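Local coordinates for 6-carboxyhexanoate--CoA ligase (PDB 5TVA), which belongs to the BioW family of CoA ligases and binds adenosine monophosphate and coenzyme A at neighbouring sites, at residues A[20-25]-A[142-147]; A[168-173]-A[215-220]. All coordinates share one frame; numbering follows the deposited sequence.

Overall arrangement
Interactions 1 and 2 lie in series along the chain. Their centres are about 21 Å apart and their nearest atoms about 8 Å, so they do not touch. Interaction 1 holds Ala-20 and Glu-21 of the coenzyme A pocket. Interaction 2 holds Arg-215 and Tyr-217 of the adenosine monophosphate pocket, and Arg-215 belongs to the coenzyme A pocket too. The Glu-21 side chain is about 8 Å from adenosine monophosphate, and that of Tyr-217 about 8 Å from coenzyme A. Helix 144-153 is followed directly by helix 158-173, and Arg-144 makes a salt bridge with Asp-162. Glu-21 bonds to His-138 N, while nearby Thr-136 OG1 serves Asn-170 and Tyr-217.

Interaction 1: A[20-25]-A[142-147]; sequences AERIVK and KDRKKV. With COA (coenzyme A), chain D.
Arg-22 and Arg-144 meet as a guanidinium-guanidinium stack. It joins the edge strand 15-25 of a three-stranded antiparallel sheet to the first turn of helix 144-153. The two planes are 9° apart and their centres 3.7 Å. Arg-22 NH1 lies over the centre of the Arg-144 group, 3.3 Å from Arg-144 CZ. Arg-144 NE sits nearer the rim of the Arg-22 group. The aliphatic end joins in, with Arg-144 CD 3.5 Å from Arg-22 NE. The Arg-22 chain bends at chi2 (-80°), which brings its end toward the helix.

Acidic groups around the stack probably offset the like charges. Arg-22 NH2 pairs with Glu-35 on helix 29-37. Arg-144 NH1 pairs with Asp-162, and Arg-144 NE with Asp-140, whose other oxygen takes the backbone N-H of Ile-23.

The next strand residue back belongs to the coenzyme A pocket. Glu-21 turns its carboxylate away from the helix to bond His-138 N and Ser-5 OG; Glu-21 OE1 is 3.8 Å from coenzyme A O9P. The backbone carbonyl of Glu-21 serves the stack: Arg-22 NH1 donates to Glu-21 O at 2.8 Å, from above the carbonyl plane.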
loop_
_atom_site.group_PDB
_atom_site.type_symbol
_atom_site.label_atom_id
_atom_site.label_comp_id
_atom_site.label_asym_id
_atom_site.label_seq_id
_atom_site.Cartn_x
_atom_site.Cartn_y
_atom_site.Cartn_z
ATOM N N ALA A 20 11.241 1.718 -3.001
ATOM C CA ALA A 20 11.212 0.406 -2.372
ATOM C C ALA A 20 12.032 0.494 -1.098
ATOM O O ALA A 20 12.894 1.364 -0.961
ATOM C CB ALA A 20 11.780 -0.689 -3.302
ATOM N N GLU A 21 11.776 -0.438 -0.188
ATOM C CA GLU A 21 12.503 -0.532 1.064
ATOM C C GLU A 21 12.820 -1.989 1.353
ATOM O O GLU A 21 12.005 -2.880 1.073
ATOM C CB GLU A 21 11.702 0.081 2.230
ATOM C CG GLU A 21 12.370 -0.064 3.597
ATOM C CD GLU A 21 11.715 0.829 4.663
ATOM O OE1 GLU A 21 10.728 1.523 4.339
ATOM O OE2 GLU A 21 12.219 0.860 5.810
ATOM N N ARG A 22 14.022 -2.225 1.881
ATOM C CA ARG A 22 14.446 -3.522 2.388
ATOM C C ARG A 22 15.021 -3.347 3.790
ATOM O O ARG A 22 15.730 -2.375 4.062
ATOM C CB ARG A 22 15.507 -4.159 1.471
ATOM C CG ARG A 22 15.041 -4.322 0.030
ATOM C CD ARG A 22 14.159 -5.554 -0.149
ATOM N NE ARG A 22 13.750 -5.691 -1.558
ATOM C CZ ARG A 22 12.652 -5.143 -2.074
ATOM N NH1 ARG A 22 11.819 -4.447 -1.297
ATOM N NH2 ARG A 22 12.370 -5.311 -3.358
ATOM N N ILE A 23 14.735 -4.296 4.676
ATOM C CA ILE A 23 15.251 -4.278 6.037
ATOM C C ILE A 23 15.958 -5.602 6.230
ATOM O O ILE A 23 15.312 -6.653 6.218
ATOM C CB ILE A 23 14.140 -4.096 7.084
ATOM C CG1 ILE A 23 13.284 -2.893 6.734
ATOM C CG2 ILE A 23 14.734 -3.991 8.468
ATOM C CD1 ILE A 23 12.071 -2.736 7.616
ATOM N N VAL A 24 17.279 -5.563 6.405
ATOM C CA VAL A 24 18.094 -6.769 6.330
ATOM C C VAL A 24 19.235 -6.696 7.339
ATOM O O VAL A 24 19.582 -5.626 7.854
ATOM C CB VAL A 24 18.668 -6.993 4.903
ATOM C CG1 VAL A 24 17.546 -7.080 3.872
ATOM C CG2 VAL A 24 19.648 -5.886 4.521
ATOM N N LYS A 25 19.824 -7.874 7.587
ATOM C CA LYS A 25 21.076 -7.994 8.329
ATOM C C LYS A 25 22.231 -7.392 7.537
ATOM O O LYS A 25 22.206 -7.351 6.305
ATOM C CB LYS A 25 21.383 -9.469 8.615
ATOM C CG LYS A 25 20.503 -10.108 9.670
ATOM C CD LYS A 25 20.633 -11.635 9.661
ATOM C CE LYS A 25 19.860 -12.248 10.828
ATOM N NZ LYS A 25 19.383 -13.630 10.545
ATOM N N LYS A 142 10.136 -10.611 6.433
ATOM C CA LYS A 142 11.282 -11.148 7.160
ATOM C C LYS A 142 12.251 -11.895 6.241
ATOM O O LYS A 142 13.474 -11.713 6.323
ATOM C CB LYS A 142 10.783 -12.073 8.270
ATOM C CG LYS A 142 11.892 -12.752 9.048
ATOM C CD LYS A 142 11.342 -13.308 10.344
ATOM C CE LYS A 142 12.462 -13.655 11.290
ATOM N NZ LYS A 142 13.196 -12.416 11.638
ATOM N N ASP A 143 11.738 -12.765 5.377
ATOM C CA ASP A 143 12.607 -13.547 4.481
ATOM C C ASP A 143 12.097 -13.334 3.064
ATOM O O ASP A 143 11.409 -14.207 2.527
ATOM C CB ASP A 143 12.615 -15.046 4.868
ATOM C CG ASP A 143 13.604 -15.864 4.040
ATOM O OD1 ASP A 143 14.200 -15.309 3.095
ATOM O OD2 ASP A 143 13.795 -17.064 4.335
ATOM N N ARG A 144 12.422 -12.172 2.475
ATOM C CA ARG A 144 11.767 -11.772 1.227
ATOM C C ARG A 144 12.023 -12.773 0.088
ATOM O O ARG A 144 11.140 -13.012 -0.747
ATOM C CB ARG A 144 12.215 -10.370 0.808
ATOM C CG ARG A 144 11.396 -9.842 -0.352
ATOM C CD ARG A 144 11.714 -8.399 -0.697
ATOM N NE ARG A 144 10.862 -7.464 0.023
ATOM C CZ ARG A 144 9.754 -6.901 -0.463
ATOM N NH1 ARG A 144 9.342 -7.169 -1.713
ATOM N NH2 ARG A 144 9.068 -6.038 0.299
ATOM N N LYS A 145 13.225 -13.341 0.026
ATOM C CA LYS A 145 13.549 -14.303 -1.025
ATOM C C LYS A 145 12.619 -15.505 -0.943
ATOM O O LYS A 145 12.020 -15.916 -1.946
ATOM C CB LYS A 145 15.018 -14.725 -0.905
ATOM C CG LYS A 145 15.631 -15.453 -2.130
ATOM C CD LYS A 145 15.945 -16.925 -1.778
ATOM C CE LYS A 145 17.428 -17.221 -1.824
ATOM N NZ LYS A 145 18.155 -16.070 -1.230
ATOM N N LYS A 146 12.447 -16.049 0.264
ATOM C CA LYS A 146 11.536 -17.174 0.458
ATOM C C LYS A 146 10.108 -16.796 0.087
ATOM O O LYS A 146 9.426 -17.531 -0.640
ATOM C CB LYS A 146 11.605 -17.657 1.905
ATOM C CG LYS A 146 10.721 -18.851 2.196
ATOM C CD LYS A 146 10.931 -19.331 3.611
ATOM C CE LYS A 146 10.087 -20.565 3.916
ATOM N NZ LYS A 146 10.084 -20.873 5.381
ATOM N N VAL A 147 9.645 -15.641 0.575
ATOM C CA VAL A 147 8.258 -15.228 0.357
ATOM C C VAL A 147 7.998 -14.989 -1.126
ATOM O O VAL A 147 6.959 -15.393 -1.670
ATOM C CB VAL A 147 7.933 -13.976 1.205
ATOM C CG1 VAL A 147 6.557 -13.434 0.858
ATOM C CG2 VAL A 147 7.997 -14.309 2.695
HETATM N N1A COA D . 5.535 8.504 -4.143
HETATM C C2A COA D . 5.776 9.769 -4.519
HETATM N N3A COA D . 6.759 10.478 -3.979
HETATM C C4A COA D . 7.531 9.950 -3.009
HETATM C C5A COA D . 7.310 8.637 -2.587
HETATM C C6A COA D . 6.259 7.918 -3.210
HETATM N N6A COA D . 5.976 6.492 -2.768
HETATM N N7A COA D . 8.205 8.338 -1.642
HETATM C C8A COA D . 8.963 9.402 -1.456
HETATM N N9A COA D . 8.590 10.369 -2.297
HETATM C C1B COA D . 9.245 11.707 -2.213
HETATM C C2B COA D . 8.989 12.783 -2.833
HETATM O O2B COA D . 7.565 13.100 -2.960
HETATM C C3B COA D . 9.570 13.690 -1.549
HETATM O O3B COA D . 8.602 13.527 -0.477
HETATM P P3B COA D . 7.513 14.643 0.148
HETATM O O7A COA D . 7.565 14.487 1.636
HETATM O O8A COA D . 7.826 16.058 -0.238
HETATM O O9A COA D . 6.108 14.338 -0.300
HETATM C C4B COA D . 10.720 13.152 -1.255
HETATM O O4B COA D . 10.777 11.792 -2.028
HETATM C C5B COA D . 10.977 12.871 0.302
HETATM O O5B COA D . 10.325 11.717 0.711
HETATM P P1A COA D . 10.898 10.653 1.869
HETATM O O1A COA D . 9.838 10.496 2.968
HETATM O O2A COA D . 12.220 11.077 2.463
HETATM O O3A COA D . 11.052 9.182 1.145
HETATM P P2A COA D . 12.060 7.914 1.605
HETATM O O4A COA D . 13.446 8.241 1.031
HETATM O O5A COA D . 12.211 7.844 3.133
HETATM O O6A COA D . 11.426 6.498 0.936
HETATM C CBP COA D . 9.619 4.847 0.112
HETATM C CCP COA D . 10.000 6.169 0.951
HETATM C CDP COA D . 9.732 5.146 -1.407
HETATM C CEP COA D . 10.693 3.765 0.356
HETATM C CAP COA D . 8.129 4.322 0.502
HETATM O OAP COA D . 7.160 4.739 -0.386
HETATM C C9P COA D . 7.955 2.780 0.590
HETATM O O9P COA D . 8.099 2.184 1.637
HETATM N N8P COA D . 7.597 2.004 -0.594
HETATM C C7P COA D . 7.449 0.513 -0.542
HETATM C C6P COA D . 6.037 0.049 -0.869
HETATM C C5P COA D . 5.536 0.403 -2.314
HETATM O O5P COA D . 5.654 1.481 -2.759
HETATM N N4P COA D . 4.881 -0.668 -3.106
HETATM C C3P COA D . 4.410 -0.365 -4.520
HETATM C C2P COA D . 3.458 -1.483 -4.960
HETATM S S1P COA D . 2.202 -1.578 -3.647
#

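Interaction 2: A[168-173]-A[215-220]; sequences FKNLFC and RVYFVS. With AMP (adenosine monophosphate), chain C.
Tyr-217 OH lies 2.9 Å from Asn-170 ND2 and is hydrogen-bonded to Thr-136 OG1. The same Thr-136 hydroxyl also bonds to Asn-170 OD1, so one threonine ties the tyrosine to the asparagine. The other end of the amide is held as well, because Asn-170 ND2 donates to Glu-178 OE1. Bonds at both ends should fix the rotation of the amide.

The asparagine reaches the phenol obliquely. The amide and ring planes are 58° apart, and the two side chains cross at about a right angle. Besides the hydroxyl, Asn-170 ND2 approaches Tyr-217 CZ at 3.0 Å. In both residues CG stands opposite the carbonyl carbon, which sends each side chain across to the other.

The contact packs the last turns of helix 158-173 against strand 214-219 of a six-stranded mixed sheet. That strand runs between strands 177-181 and 116-119. Leu-231 of helix 224-233 touches both Asn-170 and Tyr-217. A disulfide from Cys-173 to Cys-230 fastens the two helices together. Lys-169 NZ is hydrogen-bonded to the backbone oxygens of Cys-230, Lys-234 and Ile-137.

The strand also lines the adenosine monophosphate site. Tyr-217 OH is 3.1 Å from adenosine monophosphate C2, at the adenine. Two residues earlier, Arg-215 runs beside the ribose. Its chain bends at chi3 (-118°), and Arg-215 NE gives a weak hydrogen bond to adenosine monophosphate O4' at 3.2 Å. Arg-215 NE also lies 3.5 Å from adenosine monophosphate C4. Arg-215 NH1 is hydrogen-bonded to Tyr-191 OH. Thr-136 is shared once more, since its backbone N is hydrogen-bonded to the nucleotide.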
loop_
_atom_site.group_PDB
_atom_site.type_symbol
_atom_site.label_atom_id
_atom_site.label_comp_id
_atom_site.label_asym_id
_atom_site.label_seq_id
_atom_site.Cartn_x
_atom_site.Cartn_y
_atom_site.Cartn_z
ATOM N N PHE A 168 -0.454 -5.419 5.144
ATOM C CA PHE A 168 -0.465 -6.120 6.405
ATOM C C PHE A 168 0.059 -5.215 7.501
ATOM O O PHE A 168 -0.471 -5.239 8.620
ATOM C CB PHE A 168 0.317 -7.422 6.334
ATOM C CG PHE A 168 0.135 -8.245 7.555
ATOM C CD1 PHE A 168 -1.074 -8.887 7.783
ATOM C CD2 PHE A 168 1.128 -8.315 8.522
ATOM C CE1 PHE A 168 -1.279 -9.626 8.940
ATOM C CE2 PHE A 168 0.930 -9.046 9.675
ATOM C CZ PHE A 168 -0.273 -9.707 9.886
ATOM N N LYS A 169 1.056 -4.372 7.179
ATOM C CA LYS A 169 1.513 -3.382 8.143
ATOM C C LYS A 169 0.399 -2.405 8.490
ATOM O O LYS A 169 0.191 -2.100 9.667
ATOM C CB LYS A 169 2.739 -2.627 7.626
ATOM C CG LYS A 169 3.691 -2.203 8.769
ATOM C CD LYS A 169 3.990 -0.707 8.784
ATOM C CE LYS A 169 4.994 -0.384 9.876
ATOM N NZ LYS A 169 5.412 1.047 9.873
ATOM N N ASN A 170 -0.320 -1.900 7.478
ATOM C CA ASN A 170 -1.433 -0.990 7.728
ATOM C C ASN A 170 -2.414 -1.596 8.725
ATOM O O ASN A 170 -2.725 -0.990 9.755
ATOM C CB ASN A 170 -2.149 -0.641 6.421
ATOM C CG ASN A 170 -1.287 0.189 5.489
ATOM O OD1 ASN A 170 -0.264 0.729 5.898
ATOM N ND2 ASN A 170 -1.695 0.289 4.224
ATOM N N LEU A 171 -2.869 -2.822 8.456
ATOM C CA LEU A 171 -3.805 -3.489 9.358
ATOM C C LEU A 171 -3.184 -3.740 10.728
ATOM O O LEU A 171 -3.868 -3.625 11.750
ATOM C CB LEU A 171 -4.293 -4.803 8.750
ATOM C CG LEU A 171 -4.979 -4.665 7.390
ATOM C CD1 LEU A 171 -5.410 -6.043 6.858
ATOM C CD2 LEU A 171 -6.158 -3.692 7.483
ATOM N N PHE A 172 -1.897 -4.086 10.776
ATOM C CA PHE A 172 -1.255 -4.262 12.071
ATOM C C PHE A 172 -1.195 -2.945 12.845
ATOM O O PHE A 172 -1.313 -2.941 14.078
ATOM C CB PHE A 172 0.142 -4.850 11.887
ATOM C CG PHE A 172 0.968 -4.845 13.134
ATOM C CD1 PHE A 172 0.835 -5.862 14.069
ATOM C CD2 PHE A 172 1.882 -3.813 13.384
ATOM C CE1 PHE A 172 1.602 -5.849 15.242
ATOM C CE2 PHE A 172 2.647 -3.791 14.561
ATOM C CZ PHE A 172 2.513 -4.811 15.485
ATOM N N CYS A 173 -1.025 -1.828 12.137
ATOM C CA CYS A 173 -0.922 -0.515 12.746
ATOM C C CYS A 173 -2.267 0.062 13.171
ATOM O O CYS A 173 -2.291 1.106 13.835
ATOM C CB CYS A 173 -0.227 0.434 11.772
ATOM S SG CYS A 173 1.549 0.251 11.803
ATOM N N ARG A 215 -4.832 5.360 -2.568
ATOM C CA ARG A 215 -5.164 4.499 -1.449
ATOM C C ARG A 215 -5.987 5.300 -0.452
ATOM O O ARG A 215 -5.731 6.487 -0.224
ATOM C CB ARG A 215 -3.901 3.936 -0.766
ATOM C CG ARG A 215 -3.309 2.718 -1.442
ATOM C CD ARG A 215 -2.114 2.129 -0.694
ATOM N NE ARG A 215 -0.942 2.203 -1.546
ATOM C CZ ARG A 215 -0.347 1.176 -2.150
ATOM N NH1 ARG A 215 -0.754 -0.072 -1.968
ATOM N NH2 ARG A 215 0.700 1.420 -2.900
ATOM N N VAL A 216 -6.984 4.643 0.130
ATOM C CA VAL A 216 -7.763 5.199 1.223
ATOM C C VAL A 216 -7.616 4.248 2.399
ATOM O O VAL A 216 -7.901 3.048 2.270
ATOM C CB VAL A 216 -9.242 5.404 0.846
ATOM C CG1 VAL A 216 -10.041 5.929 2.063
ATOM C CG2 VAL A 216 -9.356 6.380 -0.318
ATOM N N TYR A 217 -7.150 4.781 3.537
ATOM C CA TYR A 217 -7.060 4.035 4.784
ATOM C C TYR A 217 -8.257 4.402 5.652
ATOM O O TYR A 217 -8.463 5.590 5.956
ATOM C CB TYR A 217 -5.763 4.353 5.532
ATOM C CG TYR A 217 -4.455 3.953 4.878
ATOM C CD1 TYR A 217 -4.424 3.103 3.767
ATOM C CD2 TYR A 217 -3.234 4.414 5.391
ATOM C CE1 TYR A 217 -3.230 2.737 3.186
ATOM C CE2 TYR A 217 -2.019 4.051 4.803
ATOM C CZ TYR A 217 -2.029 3.207 3.694
ATOM O OH TYR A 217 -0.841 2.818 3.092
ATOM N N PHE A 218 -9.024 3.395 6.088
ATOM C CA PHE A 218 -10.185 3.635 6.952
ATOM C C PHE A 218 -9.745 3.504 8.408
ATOM O O PHE A 218 -9.390 2.401 8.852
ATOM C CB PHE A 218 -11.322 2.671 6.619
ATOM C CG PHE A 218 -11.853 2.832 5.215
ATOM C CD1 PHE A 218 -12.814 3.784 4.927
ATOM C CD2 PHE A 218 -11.354 2.049 4.169
ATOM C CE1 PHE A 218 -13.284 3.945 3.634
ATOM C CE2 PHE A 218 -11.826 2.208 2.874
ATOM C CZ PHE A 218 -12.790 3.141 2.611
ATOM N N VAL A 219 -9.758 4.628 9.145
ATOM C CA VAL A 219 -9.225 4.694 10.507
ATOM C C VAL A 219 -10.236 5.323 11.463
ATOM O O VAL A 219 -11.013 6.207 11.096
ATOM C CB VAL A 219 -7.899 5.498 10.587
ATOM C CG1 VAL A 219 -6.804 4.883 9.705
ATOM C CG2 VAL A 219 -8.135 6.964 10.240
ATOM N N SER A 220 -10.196 4.880 12.715
ATOM C CA SER A 220 -10.988 5.503 13.770
ATOM C C SER A 220 -10.286 6.777 14.231
ATOM O O SER A 220 -9.118 6.724 14.633
ATOM C CB SER A 220 -11.164 4.528 14.928
ATOM O OG SER A 220 -12.162 4.986 15.819
HETATM P P AMP C . 1.774 2.195 -6.081
HETATM O O1P AMP C . 1.526 1.063 -5.107
HETATM O O2P AMP C . 3.221 2.638 -6.010
HETATM O O3P AMP C . 1.173 2.056 -7.475
HETATM O "O5'" AMP C . 0.947 3.446 -5.525
HETATM C "C5'" AMP C . -0.467 3.555 -5.684
HETATM C "C4'" AMP C . -0.960 4.826 -5.030
HETATM O "O4'" AMP C . -0.962 4.639 -3.589
HETATM C "C3'" AMP C . -0.080 6.050 -5.290
HETATM O "O3'" AMP C . -0.520 6.817 -6.397
HETATM C "C2'" AMP C . -0.102 6.825 -3.981
HETATM O "O2'" AMP C . -1.192 7.735 -3.964
HETATM C "C1'" AMP C . -0.352 5.726 -2.945
HETATM N N9 AMP C . 0.892 5.244 -2.301
HETATM C C8 AMP C . 2.054 4.930 -2.908
HETATM N N7 AMP C . 2.990 4.536 -2.002
HETATM C C5 AMP C . 2.439 4.590 -0.774
HETATM C C6 AMP C . 2.852 4.285 0.622
HETATM N N6 AMP C . 4.094 3.848 0.927
HETATM N N1 AMP C . 1.933 4.481 1.608
HETATM C C2 AMP C . 0.697 4.930 1.346
HETATM N N3 AMP C . 0.260 5.219 0.108
HETATM C C4 AMP C . 1.056 5.065 -0.979
#